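Local coordinates for protein O-methyltransferase, putative (Bacillus cereus, PDB 3DUW) that probably transfers methyl groups from S-adenosyl-L-methionine to hydroxyl oxygens of its substrates, and binds the by-product S-adenosyl-L-homocysteine, at residues 142-154 against 186-200. Residues are numbered along the deposited sequence; the frame is centred on the assembly and turned at random.
Sequences DKQNNPAYFEWAL and GIRRFYELIAAEPRV. With SAH (S-adenosyl-L-homocysteine), chain C.
Phe150 and Phe190 meet in an offset edge-to-face pair, the edge of Phe190 turned to the face of Phe150, with centroids 5.7 Å apart and planes at 77°. Phe150 reaches across because its CG stands anti to the backbone N (chi1 172°). Ile194 CG1 makes a CH-pi contact over a face of the Phe150 ring, 4.0 Å from its centroid, while Val200 CG2 abuts the ring's edge. Phe190 is sandwiched: Ile194 CD1 covers one face over its centre, and Asn146 ND2 lies 3.4 Å above the opposite face, toward the rim, the amide plane steeply inclined to the ring. Pro147 is a knob among Gly186, Arg189, Phe190 and Leu193, packed tightly where its CB meets Leu193 CD1 at 3.5 Å. The carboxylates of Glu151 and Glu197 crowd together, OE2 to OE2 2.9 Å, which would probably raise the proton affinity of one. Helices 146-154 and 186-196 run roughly parallel, 34° apart, the first leaning on strand 136-139, the second on Ile217 of strand 214-221. Away from this interface, the end of Tyr149 bonds through OH to Asp142 OD1 (2.6 Å), joining helix 146-154 to the adenine end of the S-adenosyl-L-homocysteine pocket in this Rossmann-like class I methyltransferase fold.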
ATOM      1  N   ASP A 142      17.427   6.308  10.453  1.00  8.44           N
ATOM      2  CA  ASP A 142      17.572   5.805  11.814  1.00  8.36           C
ATOM      3  C   ASP A 142      16.210   5.993  12.469  1.00  8.36           C
ATOM      4  O   ASP A 142      15.778   7.112  12.725  1.00  8.59           O
ATOM      5  CB  ASP A 142      18.679   6.565  12.564  1.00  9.88           C
ATOM      6  CG  ASP A 142      18.526   8.072  12.491  1.00 10.20           C
ATOM      7  OD1 ASP A 142      18.180   8.605  11.413  1.00 11.02           O
ATOM      8  OD2 ASP A 142      18.781   8.734  13.522  1.00 12.73           O
ATOM      9  N   LYS A 143      15.530   4.878  12.712  1.00  9.54           N
ATOM     10  CA  LYS A 143      14.190   4.921  13.267  1.00 10.56           C
ATOM     11  C   LYS A 143      14.073   5.554  14.648  1.00 10.26           C
ATOM     12  O   LYS A 143      12.988   5.986  15.039  1.00 10.62           O
ATOM     13  CB  LYS A 143      13.581   3.515  13.244  1.00 10.66           C
ATOM     14  CG  LYS A 143      13.700   2.814  11.877  1.00 16.89           C
ATOM     15  CD  LYS A 143      13.273   3.720  10.723  1.00 16.56           C
ATOM     16  CE  LYS A 143      13.235   2.993   9.369  1.00 12.62           C
ATOM     17  NZ  LYS A 143      14.556   2.570   8.805  1.00 14.13           N
ATOM     18  N   GLN A 144      15.172   5.635  15.392  1.00 10.65           N
ATOM     19  CA  GLN A 144      15.088   6.272  16.701  1.00 11.50           C
ATOM     20  C   GLN A 144      14.713   7.745  16.536  1.00 10.43           C
ATOM     21  O   GLN A 144      14.186   8.362  17.459  1.00 11.13           O
ATOM     22  CB  GLN A 144      16.402   6.152  17.492  1.00 15.70           C
ATOM     23  CG  GLN A 144      17.682   6.308  16.705  1.00 16.54           C
ATOM     24  CD  GLN A 144      18.172   4.989  16.140  1.00 15.27           C
ATOM     25  OE1 GLN A 144      17.659   4.504  15.138  1.00 13.51           O
ATOM     26  NE2 GLN A 144      19.171   4.398  16.792  1.00 16.48           N
ATOM     27  N   ASN A 145      14.955   8.300  15.351  1.00  9.95           N
ATOM     28  CA  ASN A 145      14.642   9.701  15.086  1.00 10.40           C
ATOM     29  C   ASN A 145      13.341   9.929  14.322  1.00  8.83           C
ATOM     30  O   ASN A 145      13.067  11.047  13.882  1.00  9.77           O
ATOM     31  CB  ASN A 145      15.798  10.367  14.334  1.00 10.38           C
ATOM     32  CG  ASN A 145      16.764  11.078  15.262  1.00 12.20           C
ATOM     33  OD1 ASN A 145      17.975  11.086  15.031  1.00 13.26           O
ATOM     34  ND2 ASN A 145      16.230  11.693  16.312  1.00 10.99           N
ATOM     35  N   ASN A 146      12.533   8.886  14.167  1.00  8.84           N
ATOM     36  CA  ASN A 146      11.273   9.041  13.455  1.00  8.30           C
ATOM     37  C   ASN A 146      10.380  10.151  14.004  1.00  8.99           C
ATOM     38  O   ASN A 146       9.699  10.828  13.239  1.00  9.26           O
ATOM     39  CB  ASN A 146      10.516   7.716  13.418  1.00  9.25           C
ATOM     40  CG  ASN A 146      10.833   6.913  12.174  1.00  8.51           C
ATOM     41  OD1 ASN A 146      11.964   6.917  11.692  1.00  8.43           O
ATOM     42  ND2 ASN A 146       9.833   6.216  11.647  1.00  9.83           N
ATOM     43  N   PRO A 147      10.364  10.357  15.335  1.00  9.09           N
ATOM     44  CA  PRO A 147       9.510  11.433  15.854  1.00 10.34           C
ATOM     45  C   PRO A 147       9.891  12.783  15.240  1.00  9.66           C
ATOM     46  O   PRO A 147       9.036  13.529  14.763  1.00  9.99           O
ATOM     47  CB  PRO A 147       9.779  11.393  17.355  1.00 11.88           C
ATOM     48  CG  PRO A 147      10.040   9.947  17.602  1.00 10.73           C
ATOM     49  CD  PRO A 147      10.931   9.561  16.439  1.00  9.82           C
ATOM     50  N   ALA A 148      11.187  13.082  15.246  1.00 10.01           N
ATOM     51  CA  ALA A 148      11.684  14.334  14.694  1.00 10.26           C
ATOM     52  C   ALA A 148      11.489  14.395  13.182  1.00  9.68           C
ATOM     53  O   ALA A 148      11.123  15.441  12.640  1.00  9.52           O
ATOM     54  CB  ALA A 148      13.165  14.511  15.048  1.00 10.12           C
ATOM     55  N   TYR A 149      11.727  13.280  12.494  1.00  9.69           N
ATOM     56  CA  TYR A 149      11.554  13.268  11.045  1.00  9.62           C
ATOM     57  C   TYR A 149      10.091  13.469  10.672  1.00  9.28           C
ATOM     58  O   TYR A 149       9.787  14.101   9.664  1.00 10.00           O
ATOM     59  CB  TYR A 149      12.084  11.962  10.440  1.00  8.48           C
ATOM     60  CG  TYR A 149      13.571  11.746  10.653  1.00  8.43           C
ATOM     61  CD1 TYR A 149      14.458  12.828  10.695  1.00  8.89           C
ATOM     62  CD2 TYR A 149      14.091  10.465  10.810  1.00  8.78           C
ATOM     63  CE1 TYR A 149      15.817  12.634  10.894  1.00  9.52           C
ATOM     64  CE2 TYR A 149      15.451  10.261  11.006  1.00 10.12           C
ATOM     65  CZ  TYR A 149      16.308  11.352  11.050  1.00  9.59           C
ATOM     66  OH  TYR A 149      17.652  11.165  11.273  1.00  9.93           O
ATOM     67  N   PHE A 150       9.184  12.935  11.485  1.00  9.86           N
ATOM     68  CA  PHE A 150       7.756  13.094  11.223  1.00  9.35           C
ATOM     69  C   PHE A 150       7.381  14.569  11.350  1.00 10.10           C
ATOM     70  O   PHE A 150       6.652  15.105  10.521  1.00 10.53           O
ATOM     71  CB  PHE A 150       6.924  12.259  12.204  1.00 11.41           C
ATOM     72  CG  PHE A 150       5.447  12.516  12.113  1.00 10.54           C
ATOM     73  CD1 PHE A 150       4.768  12.360  10.906  1.00 10.87           C
ATOM     74  CD2 PHE A 150       4.736  12.936  13.231  1.00 12.36           C
ATOM     75  CE1 PHE A 150       3.399  12.625  10.816  1.00  9.83           C
ATOM     76  CE2 PHE A 150       3.369  13.201  13.152  1.00 12.81           C
ATOM     77  CZ  PHE A 150       2.698  13.047  11.940  1.00 11.92           C
ATOM     78  N   GLU A 151       7.892  15.228  12.387  1.00 10.84           N
ATOM     79  CA  GLU A 151       7.593  16.640  12.578  1.00 11.08           C
ATOM     80  C   GLU A 151       8.131  17.461  11.410  1.00 10.98           C
ATOM     81  O   GLU A 151       7.473  18.393  10.944  1.00 11.86           O
ATOM     82  CB  GLU A 151       8.175  17.136  13.903  1.00 13.79           C
ATOM     83  CG  GLU A 151       7.451  16.584  15.122  1.00 13.41           C
ATOM     84  CD  GLU A 151       5.983  16.978  15.158  1.00 14.34           C
ATOM     85  OE1 GLU A 151       5.692  18.180  15.010  1.00 14.76           O
ATOM     86  OE2 GLU A 151       5.122  16.089  15.334  1.00 15.13           O
ATOM     87  N   TRP A 152       9.324  17.115  10.930  1.00 11.19           N
ATOM     88  CA  TRP A 152       9.902  17.824   9.793  1.00 11.49           C
ATOM     89  C   TRP A 152       9.094  17.537   8.533  1.00 11.41           C
ATOM     90  O   TRP A 152       8.888  18.420   7.699  1.00 12.49           O
ATOM     91  CB  TRP A 152      11.359  17.409   9.572  1.00 12.09           C
ATOM     92  CG  TRP A 152      12.330  18.274  10.302  1.00 13.55           C
ATOM     93  CD1 TRP A 152      13.136  17.910  11.337  1.00 13.71           C
ATOM     94  CD2 TRP A 152      12.590  19.660  10.056  1.00 13.87           C
ATOM     95  NE1 TRP A 152      13.888  18.985  11.754  1.00 14.02           N
ATOM     96  CE2 TRP A 152      13.571  20.072  10.985  1.00 13.36           C
ATOM     97  CE3 TRP A 152      12.089  20.595   9.141  1.00 15.84           C
ATOM     98  CZ2 TRP A 152      14.062  21.382  11.027  1.00 14.74           C
ATOM     99  CZ3 TRP A 152      12.580  21.899   9.183  1.00 16.93           C
ATOM    100  CH2 TRP A 152      13.556  22.278  10.120  1.00 17.09           C
ATOM    101  N   ALA A 153       8.636  16.297   8.392  1.00 11.61           N
ATOM    102  CA  ALA A 153       7.845  15.917   7.228  1.00 12.16           C
ATOM    103  C   ALA A 153       6.586  16.773   7.167  1.00 11.93           C
ATOM    104  O   ALA A 153       6.231  17.301   6.115  1.00 12.40           O
ATOM    105  CB  ALA A 153       7.471  14.441   7.304  1.00 11.54           C
ATOM    106  N   LEU A 154       5.915  16.911   8.305  1.00 13.37           N
ATOM    107  CA  LEU A 154       4.698  17.704   8.386  1.00 15.26           C
ATOM    108  C   LEU A 154       5.004  19.156   8.033  1.00 13.95           C
ATOM    109  O   LEU A 154       4.262  19.804   7.294  1.00 15.15           O
ATOM    110  CB  LEU A 154       4.128  17.644   9.803  1.00 15.90           C
ATOM    111  CG  LEU A 154       2.662  17.249   9.986  1.00 19.72           C
ATOM    112  CD1 LEU A 154       2.227  17.623  11.395  1.00 18.50           C
ATOM    113  CD2 LEU A 154       1.791  17.948   8.958  1.00 17.67           C
ATOM    114  N   GLY A 186      11.641   4.510  19.217  1.00  8.07           N
ATOM    115  CA  GLY A 186      11.454   5.572  18.242  1.00  8.41           C
ATOM    116  C   GLY A 186      10.206   5.361  17.401  1.00  8.36           C
ATOM    117  O   GLY A 186       9.467   6.309  17.132  1.00  8.67           O
ATOM    118  N   ILE A 187       9.963   4.124  16.977  1.00  8.48           N
ATOM    119  CA  ILE A 187       8.784   3.837  16.170  1.00  8.37           C
ATOM    120  C   ILE A 187       7.511   4.019  16.995  1.00  7.49           C
ATOM    121  O   ILE A 187       6.515   4.530  16.491  1.00  8.56           O
ATOM    122  CB  ILE A 187       8.847   2.409  15.576  1.00  8.86           C
ATOM    123  CG1 ILE A 187       9.931   2.349  14.491  1.00  9.61           C
ATOM    124  CG2 ILE A 187       7.494   2.005  15.023  1.00 14.21           C
ATOM    125  CD1 ILE A 187       9.728   3.331  13.353  1.00 15.99           C
ATOM    126  N   ARG A 188       7.538   3.613  18.261  1.00  8.47           N
ATOM    127  CA  ARG A 188       6.361   3.789  19.103  1.00  7.98           C
ATOM    128  C   ARG A 188       6.060   5.284  19.287  1.00  8.97           C
ATOM    129  O   ARG A 188       4.900   5.690  19.257  1.00  8.87           O
ATOM    130  CB  ARG A 188       6.560   3.091  20.456  1.00  8.61           C
ATOM    131  CG  ARG A 188       6.479   1.563  20.361  1.00  8.79           C
ATOM    132  CD  ARG A 188       6.780   0.887  21.693  1.00 11.10           C
ATOM    133  NE  ARG A 188       5.863   1.300  22.750  1.00 12.19           N
ATOM    134  CZ  ARG A 188       4.638   0.816  22.920  1.00 13.05           C
ATOM    135  NH1 ARG A 188       4.165  -0.116  22.107  1.00 13.49           N
ATOM    136  NH2 ARG A 188       3.885   1.269  23.912  1.00 14.46           N
ATOM    137  N   ARG A 189       7.101   6.097  19.461  1.00  8.90           N
ATOM    138  CA  ARG A 189       6.939   7.546  19.613  1.00  8.96           C
ATOM    139  C   ARG A 189       6.297   8.104  18.336  1.00  8.87           C
ATOM    140  O   ARG A 189       5.489   9.035  18.379  1.00  8.73           O
ATOM    141  CB  ARG A 189       8.303   8.222  19.815  1.00 10.85           C
ATOM    142  CG  ARG A 189       9.067   7.837  21.078  1.00 13.06           C
ATOM    143  CD  ARG A 189       8.340   8.285  22.334  1.00 12.83           C
ATOM    144  NE  ARG A 189       7.323   7.322  22.736  1.00 12.69           N
ATOM    145  CZ  ARG A 189       7.597   6.112  23.211  1.00 12.24           C
ATOM    146  NH1 ARG A 189       8.859   5.722  23.348  1.00 12.77           N
ATOM    147  NH2 ARG A 189       6.614   5.289  23.546  1.00 13.26           N
ATOM    148  N   PHE A 190       6.685   7.526  17.202  1.00  7.96           N
ATOM    149  CA  PHE A 190       6.191   7.905  15.880  1.00  8.15           C
ATOM    150  C   PHE A 190       4.680   7.649  15.770  1.00  7.43           C
ATOM    151  O   PHE A 190       3.926   8.536  15.373  1.00  8.21           O
ATOM    152  CB  PHE A 190       6.991   7.102  14.843  1.00  8.18           C
ATOM    153  CG  PHE A 190       6.641   7.382  13.406  1.00  8.62           C
ATOM    154  CD1 PHE A 190       6.563   8.678  12.911  1.00 13.38           C
ATOM    155  CD2 PHE A 190       6.484   6.320  12.517  1.00 10.39           C
ATOM    156  CE1 PHE A 190       6.337   8.910  11.545  1.00 14.74           C
ATOM    157  CE2 PHE A 190       6.262   6.541  11.160  1.00  7.90           C
ATOM    158  CZ  PHE A 190       6.188   7.833  10.670  1.00 12.12           C
ATOM    159  N   TYR A 191       4.238   6.445  16.130  1.00  8.19           N
ATOM    160  CA  TYR A 191       2.810   6.112  16.088  1.00  7.50           C
ATOM    161  C   TYR A 191       2.036   7.103  16.965  1.00  7.04           C
ATOM    162  O   TYR A 191       1.011   7.653  16.557  1.00  8.41           O
ATOM    163  CB  TYR A 191       2.563   4.697  16.627  1.00  7.19           C
ATOM    164  CG  TYR A 191       2.784   3.559  15.651  1.00  6.61           C
ATOM    165  CD1 TYR A 191       1.747   3.090  14.846  1.00  6.97           C
ATOM    166  CD2 TYR A 191       4.014   2.908  15.583  1.00  6.42           C
ATOM    167  CE1 TYR A 191       1.929   1.990  14.004  1.00  7.42           C
ATOM    168  CE2 TYR A 191       4.209   1.812  14.746  1.00  7.12           C
ATOM    169  CZ  TYR A 191       3.159   1.357  13.961  1.00  7.27           C
ATOM    170  OH  TYR A 191       3.329   0.254  13.148  1.00  8.02           O
ATOM    171  N   GLU A 192       2.539   7.324  18.174  1.00  8.14           N
ATOM    172  CA  GLU A 192       1.901   8.231  19.121  1.00  9.36           C
ATOM    173  C   GLU A 192       1.791   9.661  18.600  1.00  9.03           C
ATOM    174  O   GLU A 192       0.759  10.305  18.767  1.00 10.21           O
ATOM    175  CB  GLU A 192       2.668   8.214  20.445  1.00 10.59           C
ATOM    176  CG  GLU A 192       2.545   6.901  21.205  1.00 11.73           C
ATOM    177  CD  GLU A 192       3.645   6.713  22.237  1.00 14.63           C
ATOM    178  OE1 GLU A 192       4.348   7.696  22.550  1.00 17.47           O
ATOM    179  OE2 GLU A 192       3.808   5.583  22.738  1.00 14.55           O
ATOM    180  N   LEU A 193       2.849  10.160  17.972  1.00  8.96           N
ATOM    181  CA  LEU A 193       2.822  11.517  17.444  1.00  9.53           C
ATOM    182  C   LEU A 193       1.823  11.663  16.309  1.00 10.58           C
ATOM    183  O   LEU A 193       1.150  12.687  16.189  1.00 10.61           O
ATOM    184  CB  LEU A 193       4.214  11.928  16.980  1.00 10.59           C
ATOM    185  CG  LEU A 193       5.094  12.411  18.129  1.00 12.47           C
ATOM    186  CD1 LEU A 193       6.523  12.562  17.651  1.00 13.50           C
ATOM    187  CD2 LEU A 193       4.553  13.739  18.654  1.00 13.25           C
ATOM    188  N   ILE A 194       1.736  10.641  15.466  1.00 10.02           N
ATOM    189  CA  ILE A 194       0.788  10.661  14.366  1.00 10.29           C
ATOM    190  C   ILE A 194      -0.617  10.781  14.950  1.00 11.79           C
ATOM    191  O   ILE A 194      -1.438  11.560  14.466  1.00 11.62           O
ATOM    192  CB  ILE A 194       0.891   9.371  13.524  1.00 11.03           C
ATOM    193  CG1 ILE A 194       2.228   9.348  12.781  1.00 11.62           C
ATOM    194  CG2 ILE A 194      -0.280   9.283  12.555  1.00 12.77           C
ATOM    195  CD1 ILE A 194       2.527   8.025  12.094  1.00 13.51           C
ATOM    196  N   ALA A 195      -0.881  10.017  16.005  1.00 10.66           N
ATOM    197  CA  ALA A 195      -2.182  10.044  16.663  1.00 14.13           C
ATOM    198  C   ALA A 195      -2.466  11.414  17.274  1.00 15.23           C
ATOM    199  O   ALA A 195      -3.619  11.842  17.346  1.00 18.33           O
ATOM    200  CB  ALA A 195      -2.239   8.970  17.743  1.00 14.52           C
ATOM    201  N   ALA A 196      -1.413  12.100  17.709  1.00 15.50           N
ATOM    202  CA  ALA A 196      -1.553  13.417  18.325  1.00 16.21           C
ATOM    203  C   ALA A 196      -1.655  14.566  17.320  1.00 17.17           C
ATOM    204  O   ALA A 196      -1.987  15.691  17.698  1.00 18.53           O
ATOM    205  CB  ALA A 196      -0.392  13.666  19.280  1.00 17.54           C
ATOM    206  N   GLU A 197      -1.366  14.291  16.050  1.00 14.47           N
ATOM    207  CA  GLU A 197      -1.435  15.317  15.006  1.00 13.59           C
ATOM    208  C   GLU A 197      -2.742  15.194  14.219  1.00 13.77           C
ATOM    209  O   GLU A 197      -2.900  14.303  13.387  1.00 12.69           O
ATOM    210  CB  GLU A 197      -0.234  15.190  14.058  1.00 12.52           C
ATOM    211  CG  GLU A 197       1.109  15.559  14.691  1.00 16.84           C
ATOM    212  CD  GLU A 197       1.393  17.058  14.691  1.00 18.71           C
ATOM    213  OE1 GLU A 197       0.445  17.858  14.544  1.00 17.69           O
ATOM    214  OE2 GLU A 197       2.573  17.437  14.854  1.00 20.37           O
ATOM    215  N   PRO A 198      -3.700  16.100  14.472  1.00 14.31           N
ATOM    216  CA  PRO A 198      -4.990  16.071  13.775  1.00 14.40           C
ATOM    217  C   PRO A 198      -4.887  16.220  12.260  1.00 13.72           C
ATOM    218  O   PRO A 198      -5.784  15.810  11.528  1.00 14.47           O
ATOM    219  CB  PRO A 198      -5.750  17.234  14.411  1.00 15.20           C
ATOM    220  CG  PRO A 198      -5.165  17.315  15.780  1.00 18.31           C
ATOM    221  CD  PRO A 198      -3.695  17.145  15.509  1.00 14.82           C
ATOM    222  N   ARG A 199      -3.794  16.807  11.790  1.00 13.06           N
ATOM    223  CA  ARG A 199      -3.613  17.016  10.360  1.00 13.67           C
ATOM    224  C   ARG A 199      -3.119  15.781   9.611  1.00 13.07           C
ATOM    225  O   ARG A 199      -2.923  15.831   8.399  1.00 12.98           O
ATOM    226  CB  ARG A 199      -2.651  18.182  10.132  1.00 15.56           C
ATOM    227  CG  ARG A 199      -1.344  18.041  10.883  1.00 20.32           C
ATOM    228  CD  ARG A 199      -0.587  19.357  10.954  1.00 20.94           C
ATOM    229  NE  ARG A 199      -0.323  19.921   9.633  1.00 23.20           N
ATOM    230  CZ  ARG A 199       0.571  20.875   9.397  1.00 21.38           C
ATOM    231  NH1 ARG A 199       1.290  21.373  10.395  1.00 22.92           N
ATOM    232  NH2 ARG A 199       0.749  21.328   8.164  1.00 22.96           N
ATOM    233  N   VAL A 200      -2.934  14.670  10.321  1.00 11.37           N
ATOM    234  CA  VAL A 200      -2.448  13.448   9.683  1.00 12.70           C
ATOM    235  C   VAL A 200      -3.287  12.219  10.025  1.00 13.66           C
ATOM    236  O   VAL A 200      -3.555  11.945  11.196  1.00 15.29           O
ATOM    237  CB  VAL A 200      -0.978  13.161  10.084  1.00 13.34           C
ATOM    238  CG1 VAL A 200      -0.480  11.894   9.400  1.00 13.94           C
ATOM    239  CG2 VAL A 200      -0.097  14.339   9.712  1.00 13.71           C
TER
HETATM  240  N   SAH C 224      15.779   3.406   2.016  1.00 11.93           N
HETATM  241  CA  SAH C 224      17.081   2.850   1.493  1.00 10.12           C
HETATM  242  CB  SAH C 224      17.896   2.284   2.608  1.00  9.75           C
HETATM  243  CG  SAH C 224      18.319   3.218   3.718  1.00  8.77           C
HETATM  244  SD  SAH C 224      19.031   2.221   5.097  1.00  8.66           S
HETATM  245  C   SAH C 224      16.739   1.688   0.502  1.00  9.76           C
HETATM  246  O   SAH C 224      15.558   1.362   0.358  1.00  9.82           O
HETATM  247  OXT SAH C 224      17.727   1.144  -0.110  1.00 12.97           O
HETATM  248  C5' SAH C 224      19.101   3.454   6.332  1.00  9.29           C
HETATM  249  C4' SAH C 224      20.135   4.618   5.947  1.00  8.72           C
HETATM  250  O4' SAH C 224      20.003   5.490   7.068  1.00  9.36           O
HETATM  251  C3' SAH C 224      21.611   4.247   5.946  1.00  8.29           C
HETATM  252  O3' SAH C 224      22.227   4.499   4.680  1.00  8.39           O
HETATM  253  C2' SAH C 224      22.188   5.121   7.131  1.00  9.79           C
HETATM  254  O2' SAH C 224      23.547   5.486   6.941  1.00  8.87           O
HETATM  255  C1' SAH C 224      21.222   6.289   7.155  1.00  8.67           C
HETATM  256  N9  SAH C 224      21.183   7.029   8.273  1.00  9.34           N
HETATM  257  C8  SAH C 224      21.279   6.712   9.617  1.00 10.28           C
HETATM  258  N7  SAH C 224      21.193   7.718  10.429  1.00  9.37           N
HETATM  259  C5  SAH C 224      21.019   8.839   9.579  1.00 10.11           C
HETATM  260  C6  SAH C 224      20.860  10.240   9.880  1.00  9.79           C
HETATM  261  N6  SAH C 224      20.852  10.742  11.123  1.00 12.54           N
HETATM  262  N1  SAH C 224      20.711  11.054   8.786  1.00 11.81           N
HETATM  263  C2  SAH C 224      20.712  10.590   7.502  1.00 10.36           C
HETATM  264  N3  SAH C 224      20.863   9.258   7.174  1.00 11.06           N
HETATM  265  C4  SAH C 224      21.011   8.443   8.260  1.00  8.92           C